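Local structure of arginine kinase (Cydia pomonella granulosis virus, 6VVG) at residues Phe61-Leu66 against Cys159-Ser164; Phe79-Asn82 against Glu86-Leu89; Val142-Leu147 against Thr177-Pro182; Val202-Glu205 against Tyr211-Asp214. The protein is a viral protein kinase, PK-1, that probably phosphorylates serine or threonine using ATP and relies on side-to-side dimerization for its activity. All coordinates share one frame; numbering follows the deposited sequence.

Interaction 1 (Phe61-Leu66 against Cys159-Ser164); sequences FDVHIL and CDYGLS. With AMP (adenosine monophosphate), chain C.
Val63 and Tyr161 bring the two backbones nearest, CA to CA 6.5 Å, where helix 59-66 passes the loop Cys159-Ser164. The helix is the kinase alpha-C helix, and Asp160-Tyr161-Gly162 stands in for the DFG motif; with His64 on Tyr161, the contact fits an assembled regulatory spine. The two rings form an edge-to-face pair, planes 59° apart: the edge of Tyr161 points at the imidazole, its CD2 sitting 3.3 Å above the middle of the His64 ring. Val63 takes a face of the Tyr161 ring, with CG1 3.4 Å from the centroid in a CH-pi contact. A first torsion of 174° puts this methyl over Tyr161 and leaves the other, CG2, against Ser164 OG. Two further bonds tie His64 down: a water lies 2.8 Å from NE2 and accepts from Tyr161 N, while ND1 is bonded to Ile74 O. Tyr161 OH is anchored too, by Val158 O and Ile74 N. On the nucleotide side Asp160, one of the residues that bind AMP, brings OD2 to 3.1 Å from AMP O1P. Its other oxygen closes an Asx turn, Gly162 N donating to Asp160 OD1 at 3.2 Å from the anti side of the carboxylate.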
loop_
_atom_site.group_PDB
_atom_site.type_symbol
_atom_site.label_atom_id
_atom_site.label_comp_id
_atom_site.label_asym_id
_atom_site.label_seq_id
_atom_site.Cartn_x
_atom_site.Cartn_y
_atom_site.Cartn_z
ATOM N N PHE A 61 -7.309 -0.763 -1.980
ATOM C CA PHE A 61 -7.718 0.636 -2.045
ATOM C C PHE A 61 -6.697 1.465 -2.815
ATOM O O PHE A 61 -7.056 2.272 -3.679
ATOM C CB PHE A 61 -7.910 1.179 -0.625
ATOM C CG PHE A 61 -8.225 2.648 -0.568
ATOM C CD1 PHE A 61 -9.435 3.129 -1.039
ATOM C CD2 PHE A 61 -7.310 3.544 -0.042
ATOM C CE1 PHE A 61 -9.727 4.480 -0.989
ATOM C CE2 PHE A 61 -7.596 4.896 0.011
ATOM C CZ PHE A 61 -8.807 5.363 -0.466
ATOM N N ASP A 62 -5.409 1.265 -2.524
ATOM C CA ASP A 62 -4.372 2.070 -3.164
ATOM C C ASP A 62 -4.392 1.910 -4.679
ATOM O O ASP A 62 -4.227 2.890 -5.416
ATOM C CB ASP A 62 -2.994 1.689 -2.622
ATOM C CG ASP A 62 -2.897 1.832 -1.119
ATOM O OD1 ASP A 62 -3.666 1.154 -0.413
ATOM O OD2 ASP A 62 -2.049 2.621 -0.647
ATOM N N VAL A 63 -4.561 0.679 -5.164
ATOM C CA VAL A 63 -4.505 0.444 -6.603
ATOM C C VAL A 63 -5.583 1.255 -7.311
ATOM O O VAL A 63 -5.326 1.904 -8.330
ATOM C CB VAL A 63 -4.627 -1.058 -6.914
ATOM C CG1 VAL A 63 -4.727 -1.270 -8.419
ATOM C CG2 VAL A 63 -3.436 -1.812 -6.338
ATOM N N HIS A 64 -6.807 1.230 -6.780
ATOM C CA HIS A 64 -7.871 2.047 -7.358
ATOM C C HIS A 64 -7.455 3.511 -7.414
ATOM O O HIS A 64 -7.548 4.159 -8.463
ATOM C CB HIS A 64 -9.161 1.907 -6.547
ATOM C CG HIS A 64 -9.825 0.573 -6.672
ATOM N ND1 HIS A 64 -10.646 0.245 -7.729
ATOM C CD2 HIS A 64 -9.806 -0.510 -5.860
ATOM C CE1 HIS A 64 -11.094 -0.987 -7.568
ATOM N NE2 HIS A 64 -10.598 -1.468 -6.443
ATOM N N ILE A 65 -6.994 4.046 -6.281
ATOM C CA ILE A 65 -6.657 5.465 -6.202
ATOM C C ILE A 65 -5.470 5.781 -7.100
ATOM O O ILE A 65 -5.517 6.708 -7.919
ATOM C CB ILE A 65 -6.369 5.867 -4.745
ATOM C CG1 ILE A 65 -7.592 5.628 -3.859
ATOM C CG2 ILE A 65 -5.917 7.323 -4.681
ATOM C CD1 ILE A 65 -8.860 6.269 -4.360
ATOM N N LEU A 66 -4.380 5.027 -6.948
ATOM C CA LEU A 66 -3.173 5.317 -7.713
ATOM C C LEU A 66 -3.452 5.307 -9.210
ATOM O O LEU A 66 -2.885 6.110 -9.958
ATOM C CB LEU A 66 -2.083 4.306 -7.368
ATOM C CG LEU A 66 -1.424 4.451 -5.997
ATOM C CD1 LEU A 66 -0.481 3.278 -5.732
ATOM C CD2 LEU A 66 -0.684 5.773 -5.897
ATOM N N CYS A 159 -8.841 -5.736 -13.251
ATOM C CA CYS A 159 -9.722 -5.658 -12.094
ATOM C C CYS A 159 -9.249 -6.598 -10.991
ATOM O O CYS A 159 -8.305 -7.374 -11.157
ATOM C CB CYS A 159 -11.175 -5.980 -12.478
ATOM S SG CYS A 159 -11.551 -7.748 -12.650
ATOM N N ASP A 160 -9.933 -6.502 -9.848
ATOM C CA ASP A 160 -9.672 -7.310 -8.652
ATOM C C ASP A 160 -8.241 -7.117 -8.136
ATOM O O ASP A 160 -7.363 -7.967 -8.294
ATOM C CB ASP A 160 -9.955 -8.798 -8.881
ATOM C CG ASP A 160 -10.101 -9.559 -7.565
ATOM O OD1 ASP A 160 -9.733 -8.990 -6.513
ATOM O OD2 ASP A 160 -10.581 -10.710 -7.571
ATOM N N TYR A 161 -8.017 -5.948 -7.550
ATOM C CA TYR A 161 -6.753 -5.633 -6.895
ATOM C C TYR A 161 -6.659 -6.189 -5.470
ATOM O O TYR A 161 -5.821 -5.726 -4.687
ATOM C CB TYR A 161 -6.551 -4.116 -6.904
ATOM C CG TYR A 161 -7.088 -3.464 -8.171
ATOM C CD1 TYR A 161 -6.857 -4.031 -9.420
ATOM C CD2 TYR A 161 -7.835 -2.293 -8.116
ATOM C CE1 TYR A 161 -7.350 -3.452 -10.574
ATOM C CE2 TYR A 161 -8.325 -1.704 -9.264
ATOM C CZ TYR A 161 -8.081 -2.289 -10.492
ATOM O OH TYR A 161 -8.570 -1.714 -11.638
ATOM N N GLY A 162 -7.464 -7.201 -5.138
ATOM C CA GLY A 162 -7.514 -7.712 -3.778
ATOM C C GLY A 162 -6.305 -8.524 -3.355
ATOM O O GLY A 162 -6.109 -8.738 -2.154
ATOM N N LEU A 163 -5.495 -8.987 -4.305
ATOM C CA LEU A 163 -4.272 -9.716 -3.991
ATOM C C LEU A 163 -3.021 -8.901 -4.291
ATOM O O LEU A 163 -1.917 -9.458 -4.306
ATOM C CB LEU A 163 -4.231 -11.037 -4.759
ATOM C CG LEU A 163 -5.231 -12.107 -4.319
ATOM C CD1 LEU A 163 -4.977 -13.416 -5.057
ATOM C CD2 LEU A 163 -5.180 -12.336 -2.816
ATOM N N SER A 164 -3.166 -7.596 -4.522
ATOM C CA SER A 164 -2.032 -6.742 -4.847
ATOM C C SER A 164 -1.049 -6.677 -3.682
ATOM O O SER A 164 -1.432 -6.760 -2.510
ATOM C CB SER A 164 -2.515 -5.333 -5.196
ATOM O OG SER A 164 -3.238 -5.323 -6.416
HETATM P P AMP C . -14.008 -9.539 -9.062
HETATM O O1P AMP C . -13.340 -10.896 -9.011
HETATM O O2P AMP C . -13.591 -8.866 -10.347
HETATM O O3P AMP C . -13.711 -8.826 -7.765
HETATM O "O5'" AMP C . -15.588 -9.724 -9.128
HETATM C "C5'" AMP C . -16.163 -10.943 -9.572
HETATM C "C4'" AMP C . -16.713 -10.829 -10.974
HETATM O "O4'" AMP C . -17.646 -9.716 -11.055
HETATM C "C3'" AMP C . -15.703 -10.532 -12.073
HETATM O "O3'" AMP C . -14.972 -11.677 -12.480
HETATM C "C2'" AMP C . -16.590 -9.951 -13.164
HETATM O "O2'" AMP C . -17.329 -10.975 -13.812
HETATM C "C1'" AMP C . -17.551 -9.105 -12.328
HETATM N N9 AMP C . -17.030 -7.738 -12.146
HETATM C C8 AMP C . -16.139 -7.400 -11.209
HETATM N N7 AMP C . -15.880 -6.099 -11.336
HETATM C C5 AMP C . -16.611 -5.632 -12.359
HETATM C C6 AMP C . -16.715 -4.374 -12.903
HETATM N N6 AMP C . -16.086 -3.109 -12.579
HETATM N N1 AMP C . -17.520 -4.158 -13.932
HETATM C C2 AMP C . -18.241 -5.185 -14.444
HETATM N N3 AMP C . -18.141 -6.426 -13.912
HETATM C C4 AMP C . -17.320 -6.643 -12.866
HETATM O O HOH W 1 -10.404 -4.243 -6.631
#

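Interaction 2 (Phe79-Asn82 against Glu86-Leu89); sequences FVFN and ESLL
Val80 and Leu88 face each other as a hydrogen-bonded antiparallel pair, Val80 N donating to Leu88 O at 2.9 Å and Leu88 N returning the bond to Val80 O. Beside them Phe79 and Leu89 form a non-hydrogen-bonded pair, and here the contact is tight. With its first torsion at 169°, the Phe79 ring lies alongside Leu89, and Phe79 CD1 comes within 3.6 Å of Leu89 CD1. Phe79 CD1 also meets Leu88 O at 3.0 Å near the ring plane, so the carbonyl that accepts from Val80 N is also approached by an aromatic C-H. These strands, 76-82 and 87-92, make a beta hairpin in the five-stranded sheet of the kinase N-lobe. In a regular ladder Asn82 and Glu86 would make the next hydrogen-bonded pair, but side chains take over. Asn82 N turns to Ser87 OG at 3.2 Å, and Asn82 ND2 reaches Glu86 O at 2.8 Å, almost perfectly straight (178°) and in the plane of its own amide. The face opposite Phe79 and Leu89 is looser: the side chains of Val80 and Leu88 keep more than 4 Å from the facing strand and pack against Leu14 instead. Glu86 leans away from the strand 79-82, partly exposed, and OE1 is hydrogen-bonded to Ser6 of the second subunit. Strand 76-82 is the outermost of its sheet within the chain, and residues Phe79 to Asn82 pair antiparallel with a strand of that second subunit, carrying the sheet across the dimer interface.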
loop_
_atom_site.group_PDB
_atom_site.type_symbol
_atom_site.label_atom_id
_atom_site.label_comp_id
_atom_site.label_asym_id
_atom_site.label_seq_id
_atom_site.Cartn_x
_atom_site.Cartn_y
_atom_site.Cartn_z
ATOM N N PHE A 79 -15.955 3.942 -0.713
ATOM C CA PHE A 79 -15.312 2.842 -0.008
ATOM C C PHE A 79 -15.503 3.073 1.483
ATOM O O PHE A 79 -15.177 4.149 1.995
ATOM C CB PHE A 79 -13.827 2.745 -0.377
ATOM C CG PHE A 79 -13.043 1.808 0.492
ATOM C CD1 PHE A 79 -13.428 0.482 0.651
ATOM C CD2 PHE A 79 -11.908 2.253 1.141
ATOM C CE1 PHE A 79 -12.690 -0.372 1.456
ATOM C CE2 PHE A 79 -11.169 1.408 1.942
ATOM C CZ PHE A 79 -11.558 0.095 2.102
ATOM N N VAL A 80 -16.054 2.074 2.161
ATOM C CA VAL A 80 -16.289 2.116 3.596
ATOM C C VAL A 80 -15.640 0.875 4.187
ATOM O O VAL A 80 -16.065 -0.249 3.896
ATOM C CB VAL A 80 -17.782 2.163 3.940
ATOM C CG1 VAL A 80 -17.957 2.194 5.447
ATOM C CG2 VAL A 80 -18.445 3.360 3.283
ATOM N N PHE A 81 -14.607 1.069 5.002
ATOM C CA PHE A 81 -13.965 -0.021 5.722
ATOM C C PHE A 81 -14.452 -0.012 7.163
ATOM O O PHE A 81 -14.545 1.049 7.786
ATOM C CB PHE A 81 -12.441 0.107 5.677
ATOM C CG PHE A 81 -11.737 -0.668 6.754
ATOM C CD1 PHE A 81 -11.405 -2.001 6.568
ATOM C CD2 PHE A 81 -11.403 -0.061 7.952
ATOM C CE1 PHE A 81 -10.759 -2.712 7.564
ATOM C CE2 PHE A 81 -10.760 -0.764 8.947
ATOM C CZ PHE A 81 -10.438 -2.091 8.755
ATOM N N ASN A 82 -14.775 -1.196 7.685
ATOM C CA ASN A 82 -15.139 -1.373 9.088
ATOM C C ASN A 82 -14.270 -2.470 9.686
ATOM O O ASN A 82 -14.190 -3.570 9.133
ATOM C CB ASN A 82 -16.620 -1.733 9.249
ATOM C CG ASN A 82 -17.536 -0.617 8.817
ATOM O OD1 ASN A 82 -17.613 0.431 9.465
ATOM N ND2 ASN A 82 -18.237 -0.829 7.713
ATOM N N GLU A 86 -18.410 -5.686 7.722
ATOM C CA GLU A 86 -18.213 -5.714 6.283
ATOM C C GLU A 86 -17.705 -4.367 5.784
ATOM O O GLU A 86 -17.988 -3.316 6.366
ATOM C CB GLU A 86 -19.524 -6.062 5.575
ATOM C CG GLU A 86 -20.135 -7.388 5.996
ATOM C CD GLU A 86 -21.354 -7.757 5.170
ATOM O OE1 GLU A 86 -22.306 -6.952 5.123
ATOM O OE2 GLU A 86 -21.360 -8.850 4.566
ATOM N N SER A 87 -16.951 -4.409 4.689
ATOM C CA SER A 87 -16.460 -3.217 4.018
ATOM C C SER A 87 -16.944 -3.207 2.575
ATOM O O SER A 87 -17.052 -4.252 1.924
ATOM C CB SER A 87 -14.933 -3.136 4.061
ATOM O OG SER A 87 -14.454 -3.326 5.381
ATOM N N LEU A 88 -17.230 -2.009 2.083
ATOM C CA LEU A 88 -17.859 -1.823 0.787
ATOM C C LEU A 88 -16.930 -1.091 -0.168
ATOM O O LEU A 88 -16.297 -0.102 0.208
ATOM C CB LEU A 88 -19.145 -1.011 0.921
ATOM C CG LEU A 88 -20.198 -1.423 1.945
ATOM C CD1 LEU A 88 -21.505 -0.663 1.674
ATOM C CD2 LEU A 88 -20.415 -2.915 1.894
ATOM N N LEU A 89 -16.879 -1.558 -1.411
ATOM C CA LEU A 89 -16.248 -0.829 -2.503
ATOM C C LEU A 89 -17.285 -0.633 -3.600
ATOM O O LEU A 89 -17.788 -1.613 -4.159
ATOM C CB LEU A 89 -15.031 -1.572 -3.052
ATOM C CG LEU A 89 -13.752 -1.642 -2.222
ATOM C CD1 LEU A 89 -13.934 -2.605 -1.072
ATOM C CD2 LEU A 89 -12.585 -2.058 -3.108
#

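Interaction 3 (Val142-Leu147 against Thr177-Pro182); sequences VKLENL and TVYFSP
Tyr179 lays one face of its ring on Lys143, whose CB sits 3.5 Å from the ring centroid in a CH-pi contact. Only the root of the lysine is used: CG lies between the backbone N and the carbonyl carbon (chi1 49°), which, with the extended chain beyond, carries the amine away from Tyr179, and NZ is hydrogen-bonded to Thr176 OG1. Leu144 crosses the tyrosine at about a right angle, its CG 3.4 Å from Tyr179 OH. Val142 adds a backbone touch, with O 3.6 Å from Tyr179 CD2. Lys143 to Glu145 belong to the catalytic loop, whereas Tyr179 lies in the P+1 loop, two residues before the Ser-Pro-Glu that stands in for APE, so the contact pins the end of the activation segment to the catalytic loop. At the phenol tip, Leu144 N makes a straight (177°) but weak bond to Tyr179 OH, 3.5 Å long. A water in the ring plane sits close to Tyr179 OH and donates to Glu145 OE2 at 3.0 Å. Glu205 OE1 is a further weak partner. Two weak partners and one water suggest a modest hold on the hydroxyl, while Lys143 CB over the face would limit how far the ring can tilt.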
loop_
_atom_site.group_PDB
_atom_site.type_symbol
_atom_site.label_atom_id
_atom_site.label_comp_id
_atom_site.label_asym_id
_atom_site.label_seq_id
_atom_site.Cartn_x
_atom_site.Cartn_y
_atom_site.Cartn_z
ATOM N N VAL A 142 -3.019 -11.533 -11.914
ATOM C CA VAL A 142 -3.349 -11.383 -13.329
ATOM C C VAL A 142 -3.783 -12.731 -13.894
ATOM O O VAL A 142 -3.046 -13.720 -13.802
ATOM C CB VAL A 142 -2.142 -10.838 -14.100
ATOM C CG1 VAL A 142 -2.443 -10.741 -15.578
ATOM C CG2 VAL A 142 -1.706 -9.498 -13.517
ATOM N N LYS A 143 -4.975 -12.773 -14.481
ATOM C CA LYS A 143 -5.481 -13.965 -15.146
ATOM C C LYS A 143 -6.671 -13.557 -16.001
ATOM O O LYS A 143 -7.188 -12.442 -15.891
ATOM C CB LYS A 143 -5.872 -15.050 -14.141
ATOM C CG LYS A 143 -6.762 -14.575 -13.003
ATOM C CD LYS A 143 -7.209 -15.755 -12.140
ATOM C CE LYS A 143 -7.799 -15.287 -10.818
ATOM N NZ LYS A 143 -8.571 -16.367 -10.138
ATOM N N LEU A 144 -7.111 -14.490 -16.848
ATOM C CA LEU A 144 -8.186 -14.202 -17.789
ATOM C C LEU A 144 -9.402 -13.606 -17.088
ATOM O O LEU A 144 -9.992 -12.630 -17.560
ATOM C CB LEU A 144 -8.581 -15.481 -18.527
ATOM C CG LEU A 144 -7.473 -16.237 -19.259
ATOM C CD1 LEU A 144 -7.936 -17.608 -19.714
ATOM C CD2 LEU A 144 -7.012 -15.401 -20.442
ATOM N N GLU A 145 -9.790 -14.189 -15.956
ATOM C CA GLU A 145 -11.012 -13.777 -15.279
ATOM C C GLU A 145 -10.916 -12.375 -14.687
ATOM O O GLU A 145 -11.951 -11.781 -14.365
ATOM C CB GLU A 145 -11.346 -14.792 -14.185
ATOM C CG GLU A 145 -11.598 -16.212 -14.697
ATOM C CD GLU A 145 -10.319 -17.006 -14.930
ATOM O OE1 GLU A 145 -9.223 -16.414 -14.860
ATOM O OE2 GLU A 145 -10.411 -18.224 -15.191
ATOM N N ASN A 146 -9.709 -11.828 -14.545
ATOM C CA ASN A 146 -9.523 -10.487 -14.008
ATOM C C ASN A 146 -9.177 -9.468 -15.090
ATOM O O ASN A 146 -8.707 -8.369 -14.771
ATOM C CB ASN A 146 -8.443 -10.497 -12.927
ATOM C CG ASN A 146 -8.906 -11.165 -11.652
ATOM O OD1 ASN A 146 -10.104 -11.275 -11.401
ATOM N ND2 ASN A 146 -7.959 -11.618 -10.838
ATOM N N LEU A 147 -9.396 -9.807 -16.356
ATOM C CA LEU A 147 -9.137 -8.917 -17.486
ATOM C C LEU A 147 -10.460 -8.781 -18.238
ATOM O O LEU A 147 -10.788 -9.599 -19.102
ATOM C CB LEU A 147 -8.017 -9.460 -18.367
ATOM C CG LEU A 147 -6.718 -9.687 -17.588
ATOM C CD1 LEU A 147 -5.654 -10.357 -18.437
ATOM C CD2 LEU A 147 -6.190 -8.363 -17.021
ATOM N N THR A 177 -2.748 -21.021 -8.458
ATOM C CA THR A 177 -1.502 -21.766 -8.574
ATOM C C THR A 177 -1.025 -21.860 -10.016
ATOM O O THR A 177 0.174 -21.741 -10.288
ATOM C CB THR A 177 -1.694 -23.164 -7.983
ATOM O OG1 THR A 177 -2.175 -23.053 -6.636
ATOM C CG2 THR A 177 -0.398 -23.956 -8.004
ATOM N N VAL A 178 -1.944 -22.060 -10.959
ATOM C CA VAL A 178 -1.539 -22.378 -12.324
ATOM C C VAL A 178 -1.027 -21.142 -13.054
ATOM O O VAL A 178 -0.596 -21.228 -14.211
ATOM C CB VAL A 178 -2.687 -23.032 -13.116
ATOM C CG1 VAL A 178 -3.000 -24.421 -12.567
ATOM C CG2 VAL A 178 -3.932 -22.151 -13.091
ATOM N N TYR A 179 -1.074 -19.988 -12.397
ATOM C CA TYR A 179 -0.448 -18.781 -12.918
ATOM C C TYR A 179 0.838 -18.432 -12.180
ATOM O O TYR A 179 1.433 -17.386 -12.461
ATOM C CB TYR A 179 -1.423 -17.596 -12.851
ATOM C CG TYR A 179 -2.516 -17.603 -13.906
ATOM C CD1 TYR A 179 -3.720 -18.257 -13.681
ATOM C CD2 TYR A 179 -2.347 -16.943 -15.118
ATOM C CE1 TYR A 179 -4.725 -18.262 -14.635
ATOM C CE2 TYR A 179 -3.345 -16.946 -16.081
ATOM C CZ TYR A 179 -4.533 -17.606 -15.832
ATOM O OH TYR A 179 -5.530 -17.610 -16.782
ATOM N N PHE A 180 1.282 -19.278 -11.249
ATOM C CA PHE A 180 2.459 -18.971 -10.444
ATOM C C PHE A 180 3.728 -19.049 -11.286
ATOM O O PHE A 180 3.969 -20.051 -11.964
ATOM C CB PHE A 180 2.590 -19.951 -9.274
ATOM C CG PHE A 180 1.660 -19.692 -8.121
ATOM C CD1 PHE A 180 0.603 -18.811 -8.228
ATOM C CD2 PHE A 180 1.846 -20.365 -6.922
ATOM C CE1 PHE A 180 -0.249 -18.594 -7.157
ATOM C CE2 PHE A 180 0.999 -20.153 -5.851
ATOM C CZ PHE A 180 -0.050 -19.268 -5.969
ATOM N N SER A 181 4.563 -18.013 -11.210
ATOM C CA SER A 181 5.869 -18.049 -11.847
ATOM C C SER A 181 6.814 -18.969 -11.078
ATOM O O SER A 181 6.583 -19.272 -9.904
ATOM C CB SER A 181 6.468 -16.650 -11.912
ATOM O OG SER A 181 6.924 -16.238 -10.632
ATOM N N PRO A 182 7.897 -19.426 -11.720
ATOM C CA PRO A 182 8.892 -20.220 -10.971
ATOM C C PRO A 182 9.338 -19.526 -9.696
ATOM O O PRO A 182 9.526 -20.174 -8.660
ATOM C CB PRO A 182 10.049 -20.376 -11.971
ATOM C CG PRO A 182 9.397 -20.242 -13.330
ATOM C CD PRO A 182 8.281 -19.228 -13.132
HETATM O O HOH W 2 -7.664 -18.810 -16.098
#

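Interaction 4 (Val202-Glu205 against Tyr211-Asp214); sequences VAYE and YPFD
Tyr204 and Glu205, on helix 192-208, meet Tyr211 and Pro212 in the loop that follows; the helix is the alpha-F helix of the kinase C-lobe, and the loop leads on toward helix 228-235. The backbones are closest at Glu205 and Tyr211, 5.4 Å between CA atoms. Apolar contacts come first. Tyr204 CG stands anti to the backbone N (chi1 -166°), which brings the ring against Pro212. Pro212 lies over one face of the Tyr204 ring, with CA 3.8 Å from the centroid in a CH-pi contact, set off toward the rim. Pro212 CB adds a touch on Tyr204 CG at 3.8 Å, the two side chains sliding past each other in opposite directions. Its neighbours in the loop also pack on the proline: CD stands 3.4 Å above the plane of the Tyr211 ring, and CB lies over the centre of the Phe213 ring. Polar anchors come from beyond the contact. Tyr204 OH is hydrogen-bonded to Pro240 O, and Tyr211 OH to Val178 O, so each phenol is fixed at its far end. No hydrogen bond joins the two segments directly. What remains is a carboxylate at a ring edge: Glu205 and Tyr211 lie side by side, pointing the same way, with carboxylate and ring planes 70° apart. Glu205 OE2 meets the C-H edge of the phenol in its plane, 3.5 Å from Tyr211 CD1.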
loop_
_atom_site.group_PDB
_atom_site.type_symbol
_atom_site.label_atom_id
_atom_site.label_comp_id
_atom_site.label_asym_id
_atom_site.label_seq_id
_atom_site.Cartn_x
_atom_site.Cartn_y
_atom_site.Cartn_z
ATOM N N VAL A 202 -1.513 -15.550 -19.897
ATOM C CA VAL A 202 -2.673 -14.946 -20.546
ATOM C C VAL A 202 -2.447 -14.841 -22.048
ATOM O O VAL A 202 -3.343 -15.143 -22.845
ATOM C CB VAL A 202 -2.974 -13.569 -19.924
ATOM C CG1 VAL A 202 -4.065 -12.857 -20.707
ATOM C CG2 VAL A 202 -3.360 -13.719 -18.463
ATOM N N ALA A 203 -1.252 -14.407 -22.458
ATOM C CA ALA A 203 -0.969 -14.252 -23.882
ATOM C C ALA A 203 -1.052 -15.592 -24.598
ATOM O O ALA A 203 -1.643 -15.702 -25.679
ATOM C CB ALA A 203 0.410 -13.615 -24.071
ATOM N N TYR A 204 -0.466 -16.633 -24.004
ATOM C CA TYR A 204 -0.569 -17.958 -24.602
ATOM C C TYR A 204 -2.025 -18.394 -24.714
ATOM O O TYR A 204 -2.427 -18.998 -25.715
ATOM C CB TYR A 204 0.224 -18.976 -23.785
ATOM C CG TYR A 204 0.446 -20.277 -24.525
ATOM C CD1 TYR A 204 -0.573 -21.220 -24.644
ATOM C CD2 TYR A 204 1.664 -20.553 -25.126
ATOM C CE1 TYR A 204 -0.375 -22.402 -25.336
ATOM C CE2 TYR A 204 1.871 -21.735 -25.811
ATOM C CZ TYR A 204 0.851 -22.653 -25.914
ATOM O OH TYR A 204 1.061 -23.828 -26.598
ATOM N N GLU A 205 -2.830 -18.085 -23.700
ATOM C CA GLU A 205 -4.205 -18.568 -23.670
ATOM C C GLU A 205 -5.060 -17.873 -24.721
ATOM O O GLU A 205 -5.821 -18.527 -25.441
ATOM C CB GLU A 205 -4.791 -18.377 -22.272
ATOM C CG GLU A 205 -4.215 -19.351 -21.255
ATOM C CD GLU A 205 -4.765 -19.155 -19.861
ATOM O OE1 GLU A 205 -4.738 -18.007 -19.369
ATOM O OE2 GLU A 205 -5.218 -20.151 -19.258
ATOM N N TYR A 211 -4.338 -23.635 -22.407
ATOM C CA TYR A 211 -3.405 -23.368 -21.319
ATOM C C TYR A 211 -2.018 -23.891 -21.692
ATOM O O TYR A 211 -1.894 -24.994 -22.231
ATOM C CB TYR A 211 -3.905 -24.028 -20.029
ATOM C CG TYR A 211 -3.003 -23.850 -18.833
ATOM C CD1 TYR A 211 -3.019 -22.679 -18.087
ATOM C CD2 TYR A 211 -2.139 -24.859 -18.448
ATOM C CE1 TYR A 211 -2.182 -22.517 -16.996
ATOM C CE2 TYR A 211 -1.305 -24.711 -17.362
ATOM C CZ TYR A 211 -1.327 -23.539 -16.641
ATOM O OH TYR A 211 -0.489 -23.395 -15.559
ATOM N N PRO A 212 -0.962 -23.114 -21.434
ATOM C CA PRO A 212 0.355 -23.502 -21.974
ATOM C C PRO A 212 0.842 -24.871 -21.524
ATOM O O PRO A 212 1.374 -25.625 -22.347
ATOM C CB PRO A 212 1.286 -22.379 -21.479
ATOM C CG PRO A 212 0.513 -21.675 -20.353
ATOM C CD PRO A 212 -0.929 -21.793 -20.774
ATOM N N PHE A 213 0.689 -25.217 -20.251
ATOM C CA PHE A 213 1.378 -26.362 -19.672
ATOM C C PHE A 213 0.442 -27.557 -19.515
ATOM O O PHE A 213 -0.775 -27.463 -19.679
ATOM C CB PHE A 213 2.000 -25.960 -18.332
ATOM C CG PHE A 213 2.858 -24.726 -18.420
ATOM C CD1 PHE A 213 4.041 -24.742 -19.141
ATOM C CD2 PHE A 213 2.476 -23.547 -17.799
ATOM C CE1 PHE A 213 4.829 -23.613 -19.236
ATOM C CE2 PHE A 213 3.264 -22.413 -17.891
ATOM C CZ PHE A 213 4.441 -22.448 -18.610
ATOM N N ASP A 214 1.046 -28.698 -19.181
ATOM C CA ASP A 214 0.425 -30.010 -19.369
ATOM C C ASP A 214 -0.367 -30.406 -18.128
ATOM O O ASP A 214 0.096 -31.149 -17.259
ATOM C CB ASP A 214 1.503 -31.040 -19.694
ATOM C CG ASP A 214 0.958 -32.296 -20.348
ATOM O OD1 ASP A 214 -0.253 -32.354 -20.637
ATOM O OD2 ASP A 214 1.758 -33.235 -20.568
#

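Overall arrangement
From the N terminus, helix 59-66 opens interaction 1, which closes only at Cys159-Ser164. Nested within that long loop is the short hairpin turn of interaction 2; the two touch where Phe61 meets Phe79, and both reach the second subunit. Interaction 3 starts at Val142-Leu147, still inside the loop of interaction 1, and ends beyond it at Thr177-Pro182, so these two cross, joined by Cys159 N and Asn146 O. Interaction 4 follows in series, a short closure between the C-terminal part of helix 192-208 and the loop after it, and meets interaction 3 through Leu147 CD1 on Val202 CG1. Together they run from the N-lobe sheet and alpha-C helix through the nucleotide site to the C-lobe core.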